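Long-range contact in CS6 fimbrial subunit B, CS6 fimbrial subunit A (Escherichia coli, PDB 4B9G), which forms, as a pilin subunit, part of the CS6 fimbriae with which enterotoxigenic Escherichia coli probably colonizes the host intestine: residues S63-V71 against Q78-K86. Residues are numbered along the deposited sequence; the frame is centred on the assembly and turned at random.
Sequences SGQQIGKLV and QNMNYYIRK
Gly68 and Leu70 pair with Tyr82 and Met80 in a twisted antiparallel beta hairpin of the immunoglobulin-like pilin fold, within the CssB part of the engineered fusion. Four backbone hydrogen bonds join the strands: Gly68 N gives to Tyr82 O and Tyr82 N to Gly68 O, while Leu70 N and Met80 O, 2.9 Å apart, are matched by Met80 N and Leu70 O. CA-H...O contacts accompany them, as from Lys69 CA to Met80 O and from Asn81 CA to Gly68 O. Toward Gln65 the strands diverge, and a water bridges the gap, donating to Gln66 O at 2.7 Å and accepting from Ile84 N.

On the face carrying Leu70, Met80 and Tyr82, a chi1 of 72° puts Tyr82 CG between its backbone N and carbonyl carbon, and the ring reaches across Gly68. Gly68 CA lies over one ring face, and Leu70 CG packs obliquely at 3.7 Å from Tyr82 CE1. Tyr82 OH is hydrogen-bonded to Tyr39 OH and to a water, which donates to Lys69 O; Leu70 and Met80 pack against strand 145-160, the donor strand fused from CssA.

The face of Lys69, Val71, Asn79 and Asn81 is more polar. Lys69 lies alongside Asn81, its CG 3.5 Å from Asn81 OD1, and a water links Lys69 NZ with that oxygen. Val71 CG2 rests on Asn79 CB. Ile67 CG2 meets Asn81 CB at 3.7 Å, and Ile67 CD1 reaches Tyr83 CB. The Gln65 amide covers one face of the Tyr83 ring, its plane inclined 38° to it, with Gln65 NE2 3.6 Å above the ring centre.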
ATOM      1  N   SER A  63      -8.466 -14.301  -0.923  1.00 16.51           N
ATOM      2  CA  SER A  63      -7.583 -15.093  -0.066  1.00 18.35           C
ATOM      3  C   SER A  63      -7.218 -14.366   1.225  1.00 15.02           C
ATOM      4  O   SER A  63      -6.072 -14.410   1.665  1.00 16.03           O
ATOM      5  CB  SER A  63      -6.315 -15.505  -0.821  1.00 22.47           C
ATOM      6  OG  SER A  63      -6.615 -16.428  -1.851  1.00 24.99           O
ATOM      7  N   GLY A  64      -8.203 -13.714   1.841  1.00 14.17           N
ATOM      8  CA  GLY A  64      -8.009 -13.047   3.116  1.00 14.21           C
ATOM      9  C   GLY A  64      -7.267 -11.715   3.044  1.00 13.23           C
ATOM     10  O   GLY A  64      -6.919 -11.141   4.076  1.00 15.81           O
ATOM     11  N   GLN A  65      -7.028 -11.213   1.838  1.00 11.71           N
ATOM     12  CA  GLN A  65      -6.204 -10.025   1.635  1.00 10.73           C
ATOM     13  C   GLN A  65      -6.985  -8.970   0.870  1.00 10.59           C
ATOM     14  O   GLN A  65      -7.783  -9.289  -0.011  1.00 12.42           O
ATOM     15  CB  GLN A  65      -4.936 -10.388   0.851  1.00 10.34           C
ATOM     16  CG  GLN A  65      -4.103 -11.420   1.550  1.00 12.85           C
ATOM     17  CD  GLN A  65      -2.865 -11.771   0.764  1.00 16.67           C
ATOM     18  OE1 GLN A  65      -2.914 -11.928  -0.457  1.00 19.51           O
ATOM     19  NE2 GLN A  65      -1.741 -11.896   1.455  1.00 24.50           N
ATOM     20  N   GLN A  66      -6.665  -7.708   1.156  1.00  8.62           N
ATOM     21  CA  GLN A  66      -7.175  -6.573   0.400  1.00  9.43           C
ATOM     22  C   GLN A  66      -6.295  -6.321  -0.834  1.00  9.19           C
ATOM     23  O   GLN A  66      -5.169  -5.849  -0.744  1.00 11.89           O
ATOM     24  CB  GLN A  66      -7.209  -5.325   1.271  1.00  9.67           C
ATOM     25  CG  GLN A  66      -8.189  -5.454   2.419  1.00  9.32           C
ATOM     26  CD  GLN A  66      -9.566  -5.871   1.942  1.00 12.51           C
ATOM     27  OE1 GLN A  66     -10.179  -5.179   1.120  1.00 14.96           O
ATOM     28  NE2 GLN A  66     -10.050  -7.021   2.416  1.00 11.82           N
ATOM     29  N   ILE A  67      -6.819  -6.669  -1.998  1.00  8.12           N
ATOM     30  CA  ILE A  67      -6.096  -6.554  -3.251  1.00  7.78           C
ATOM     31  C   ILE A  67      -6.401  -5.212  -3.910  1.00  8.56           C
ATOM     32  O   ILE A  67      -7.564  -4.875  -4.146  1.00 10.11           O
ATOM     33  CB  ILE A  67      -6.464  -7.710  -4.186  1.00  8.08           C
ATOM     34  CG1 ILE A  67      -6.188  -9.069  -3.517  1.00 10.39           C
ATOM     35  CG2 ILE A  67      -5.709  -7.577  -5.504  1.00  9.72           C
ATOM     36  CD1 ILE A  67      -4.803  -9.280  -3.024  1.00 13.03           C
ATOM     37  N   GLY A  68      -5.361  -4.431  -4.189  1.00  7.73           N
ATOM     38  CA  GLY A  68      -5.486  -3.191  -4.930  1.00  9.18           C
ATOM     39  C   GLY A  68      -5.001  -3.352  -6.359  1.00  7.80           C
ATOM     40  O   GLY A  68      -4.441  -4.383  -6.742  1.00  7.98           O
ATOM     41  N   LYS A  69      -5.233  -2.305  -7.145  1.00  7.39           N
ATOM     42  CA  LYS A  69      -4.800  -2.265  -8.540  1.00  8.42           C
ATOM     43  C   LYS A  69      -3.935  -1.034  -8.823  1.00  7.85           C
ATOM     44  O   LYS A  69      -4.227   0.076  -8.347  1.00  8.91           O
ATOM     45  CB  LYS A  69      -6.004  -2.210  -9.485  1.00 11.71           C
ATOM     46  CG  LYS A  69      -6.778  -3.494  -9.568  1.00 16.09           C
ATOM     47  CD  LYS A  69      -7.862  -3.383 -10.621  1.00 21.66           C
ATOM     48  CE  LYS A  69      -8.271  -4.755 -11.112  1.00 29.01           C
ATOM     49  NZ  LYS A  69      -9.532  -5.238 -10.511  1.00 37.92           N
ATOM     50  N   LEU A  70      -2.900  -1.241  -9.639  1.00  6.71           N
ATOM     51  CA  LEU A  70      -2.180  -0.154 -10.301  1.00  7.23           C
ATOM     52  C   LEU A  70      -2.544  -0.260 -11.780  1.00  7.58           C
ATOM     53  O   LEU A  70      -2.340  -1.292 -12.414  1.00  8.62           O
ATOM     54  CB  LEU A  70      -0.673  -0.273 -10.095  1.00  6.83           C
ATOM     55  CG  LEU A  70      -0.225  -0.269  -8.628  1.00  7.01           C
ATOM     56  CD1 LEU A  70       1.276  -0.423  -8.523  1.00  8.99           C
ATOM     57  CD2 LEU A  70      -0.665   0.972  -7.893  1.00  7.57           C
ATOM     58  N   VAL A  71      -3.142   0.799 -12.310  1.00  7.49           N
ATOM     59  CA  VAL A  71      -3.713   0.797 -13.654  1.00  7.48           C
ATOM     60  C   VAL A  71      -2.827   1.617 -14.596  1.00  7.68           C
ATOM     61  O   VAL A  71      -2.413   2.738 -14.260  1.00  7.71           O
ATOM     62  CB  VAL A  71      -5.150   1.370 -13.630  1.00 10.11           C
ATOM     63  CG1 VAL A  71      -5.766   1.334 -15.035  1.00 11.05           C
ATOM     64  CG2 VAL A  71      -6.015   0.585 -12.651  1.00 11.46           C
ATOM     65  N   GLN A  78      -5.193  -2.510 -18.822  1.00  8.61           N
ATOM     66  CA  GLN A  78      -4.006  -3.163 -18.276  1.00  7.64           C
ATOM     67  C   GLN A  78      -3.801  -2.741 -16.831  1.00  7.44           C
ATOM     68  O   GLN A  78      -3.751  -1.540 -16.525  1.00  8.86           O
ATOM     69  CB  GLN A  78      -2.781  -2.798 -19.109  1.00  7.72           C
ATOM     70  CG  GLN A  78      -2.858  -3.299 -20.523  1.00  9.94           C
ATOM     71  CD  GLN A  78      -1.570  -3.081 -21.277  1.00  9.95           C
ATOM     72  OE1 GLN A  78      -0.495  -3.144 -20.713  1.00 11.52           O
ATOM     73  NE2 GLN A  78      -1.674  -2.826 -22.559  1.00 16.18           N
ATOM     74  N   ASN A  79      -3.707  -3.708 -15.929  1.00  7.41           N
ATOM     75  CA  ASN A  79      -3.557  -3.383 -14.523  1.00  8.79           C
ATOM     76  C   ASN A  79      -2.831  -4.501 -13.778  1.00  7.48           C
ATOM     77  O   ASN A  79      -2.755  -5.643 -14.245  1.00  9.17           O
ATOM     78  CB  ASN A  79      -4.922  -3.079 -13.906  1.00 11.40           C
ATOM     79  CG  ASN A  79      -5.879  -4.245 -14.038  1.00 17.35           C
ATOM     80  OD1 ASN A  79      -5.602  -5.343 -13.575  1.00 21.10           O
ATOM     81  ND2 ASN A  79      -6.978  -4.027 -14.730  1.00 24.47           N
ATOM     82  N   MET A  80      -2.274  -4.126 -12.632  1.00  7.26           N
ATOM     83  CA  MET A  80      -1.525  -5.021 -11.756  1.00  7.24           C
ATOM     84  C   MET A  80      -2.240  -5.110 -10.418  1.00  6.96           C
ATOM     85  O   MET A  80      -2.534  -4.087  -9.806  1.00  9.10           O
ATOM     86  CB  MET A  80      -0.114  -4.471 -11.541  1.00  7.09           C
ATOM     87  CG  MET A  80       0.678  -4.290 -12.824  1.00  7.25           C
ATOM     88  SD  MET A  80       2.275  -3.566 -12.447  1.00  9.71           S
ATOM     89  CE  MET A  80       3.017  -3.499 -14.083  1.00  8.68           C
ATOM     90  N   ASN A  81      -2.466  -6.331  -9.949  1.00  6.80           N
ATOM     91  CA  ASN A  81      -3.022  -6.586  -8.635  1.00  6.87           C
ATOM     92  C   ASN A  81      -1.918  -6.732  -7.586  1.00  6.26           C
ATOM     93  O   ASN A  81      -0.862  -7.302  -7.875  1.00  7.01           O
ATOM     94  CB  ASN A  81      -3.819  -7.888  -8.647  1.00  8.05           C
ATOM     95  CG  ASN A  81      -5.006  -7.850  -9.566  1.00 10.00           C
ATOM     96  OD1 ASN A  81      -5.648  -6.832  -9.719  1.00 12.76           O
ATOM     97  ND2 ASN A  81      -5.301  -8.982 -10.184  1.00 13.53           N
ATOM     98  N   TYR A  82      -2.165  -6.263  -6.361  1.00  6.31           N
ATOM     99  CA  TYR A  82      -1.156  -6.357  -5.317  1.00  5.91           C
ATOM    100  C   TYR A  82      -1.788  -6.312  -3.934  1.00  6.03           C
ATOM    101  O   TYR A  82      -2.921  -5.868  -3.780  1.00  6.37           O
ATOM    102  CB  TYR A  82      -0.114  -5.235  -5.444  1.00  5.79           C
ATOM    103  CG  TYR A  82      -0.624  -3.865  -5.067  1.00  6.06           C
ATOM    104  CD1 TYR A  82      -1.305  -3.060  -5.975  1.00  6.37           C
ATOM    105  CD2 TYR A  82      -0.415  -3.364  -3.788  1.00  6.18           C
ATOM    106  CE1 TYR A  82      -1.757  -1.802  -5.617  1.00  6.39           C
ATOM    107  CE2 TYR A  82      -0.847  -2.098  -3.426  1.00  5.70           C
ATOM    108  CZ  TYR A  82      -1.514  -1.318  -4.340  1.00  6.04           C
ATOM    109  OH  TYR A  82      -1.899  -0.037  -3.971  1.00  7.03           O
ATOM    110  N   TYR A  83      -1.016  -6.722  -2.926  1.00  5.99           N
ATOM    111  CA  TYR A  83      -1.392  -6.532  -1.532  1.00  6.08           C
ATOM    112  C   TYR A  83      -0.230  -5.871  -0.777  1.00  5.47           C
ATOM    113  O   TYR A  83       0.921  -5.855  -1.247  1.00  5.78           O
ATOM    114  CB  TYR A  83      -1.771  -7.852  -0.839  1.00  7.58           C
ATOM    115  CG  TYR A  83      -0.661  -8.846  -0.725  1.00  7.58           C
ATOM    116  CD1 TYR A  83       0.203  -8.840   0.359  1.00  8.59           C
ATOM    117  CD2 TYR A  83      -0.466  -9.790  -1.733  1.00 10.28           C
ATOM    118  CE1 TYR A  83       1.228  -9.780   0.436  1.00 11.29           C
ATOM    119  CE2 TYR A  83       0.540 -10.722  -1.661  1.00 11.29           C
ATOM    120  CZ  TYR A  83       1.386 -10.715  -0.585  1.00 10.90           C
ATOM    121  OH  TYR A  83       2.382 -11.657  -0.475  1.00 14.25           O
ATOM    122  N   ILE A  84      -0.526  -5.342   0.405  1.00  4.83           N
ATOM    123  CA  ILE A  84       0.473  -4.695   1.254  1.00  5.10           C
ATOM    124  C   ILE A  84       1.015  -5.666   2.317  1.00  5.08           C
ATOM    125  O   ILE A  84       0.243  -6.284   3.071  1.00  5.38           O
ATOM    126  CB  ILE A  84      -0.148  -3.446   1.958  1.00  5.07           C
ATOM    127  CG1 ILE A  84      -0.500  -2.382   0.912  1.00  6.16           C
ATOM    128  CG2 ILE A  84       0.777  -2.909   3.049  1.00  5.52           C
ATOM    129  CD1 ILE A  84       0.681  -1.641   0.291  1.00  7.35           C
ATOM    130  N   ARG A  85       2.340  -5.783   2.383  1.00  5.11           N
ATOM    131  CA  ARG A  85       3.068  -6.586   3.363  1.00  5.60           C
ATOM    132  C   ARG A  85       3.860  -5.634   4.274  1.00  5.52           C
ATOM    133  O   ARG A  85       4.508  -4.698   3.776  1.00  5.89           O
ATOM    134  CB  ARG A  85       4.040  -7.520   2.630  1.00  6.54           C
ATOM    135  CG  ARG A  85       4.771  -8.485   3.534  1.00  8.09           C
ATOM    136  CD  ARG A  85       5.711  -9.412   2.769  1.00  9.59           C
ATOM    137  NE  ARG A  85       6.876  -8.681   2.284  1.00  8.33           N
ATOM    138  CZ  ARG A  85       7.558  -8.966   1.175  1.00 11.30           C
ATOM    139  NH1 ARG A  85       7.225  -9.976   0.391  1.00 12.20           N
ATOM    140  NH2 ARG A  85       8.578  -8.201   0.842  1.00 12.05           N
ATOM    141  N   LYS A  86       3.817  -5.860   5.587  1.00  4.91           N
ATOM    142  CA  LYS A  86       4.682  -5.096   6.493  1.00  5.37           C
ATOM    143  C   LYS A  86       6.070  -5.717   6.514  1.00  5.26           C
ATOM    144  O   LYS A  86       6.201  -6.914   6.785  1.00  5.80           O
ATOM    145  CB  LYS A  86       4.097  -5.084   7.906  1.00  5.64           C
ATOM    146  CG  LYS A  86       4.920  -4.248   8.875  1.00  6.06           C
ATOM    147  CD  LYS A  86       4.273  -4.086  10.262  1.00  7.22           C
ATOM    148  CE  LYS A  86       4.088  -5.374  11.045  1.00  7.75           C
ATOM    149  NZ  LYS A  86       5.382  -5.951  11.453  1.00  7.75           N
TER
HETATM  150  O   HOH W   1       0.821 -13.062   2.137  1.00 23.44           O
HETATM  151  O   HOH W   2      -3.270  -4.935   0.977  1.00  6.46           O
HETATM  152  O   HOH W   3      -3.647   1.141  -5.539  1.00 10.60           O
HETATM  153  O   HOH W   4      -8.146  -6.871  -8.313  1.00 20.27           O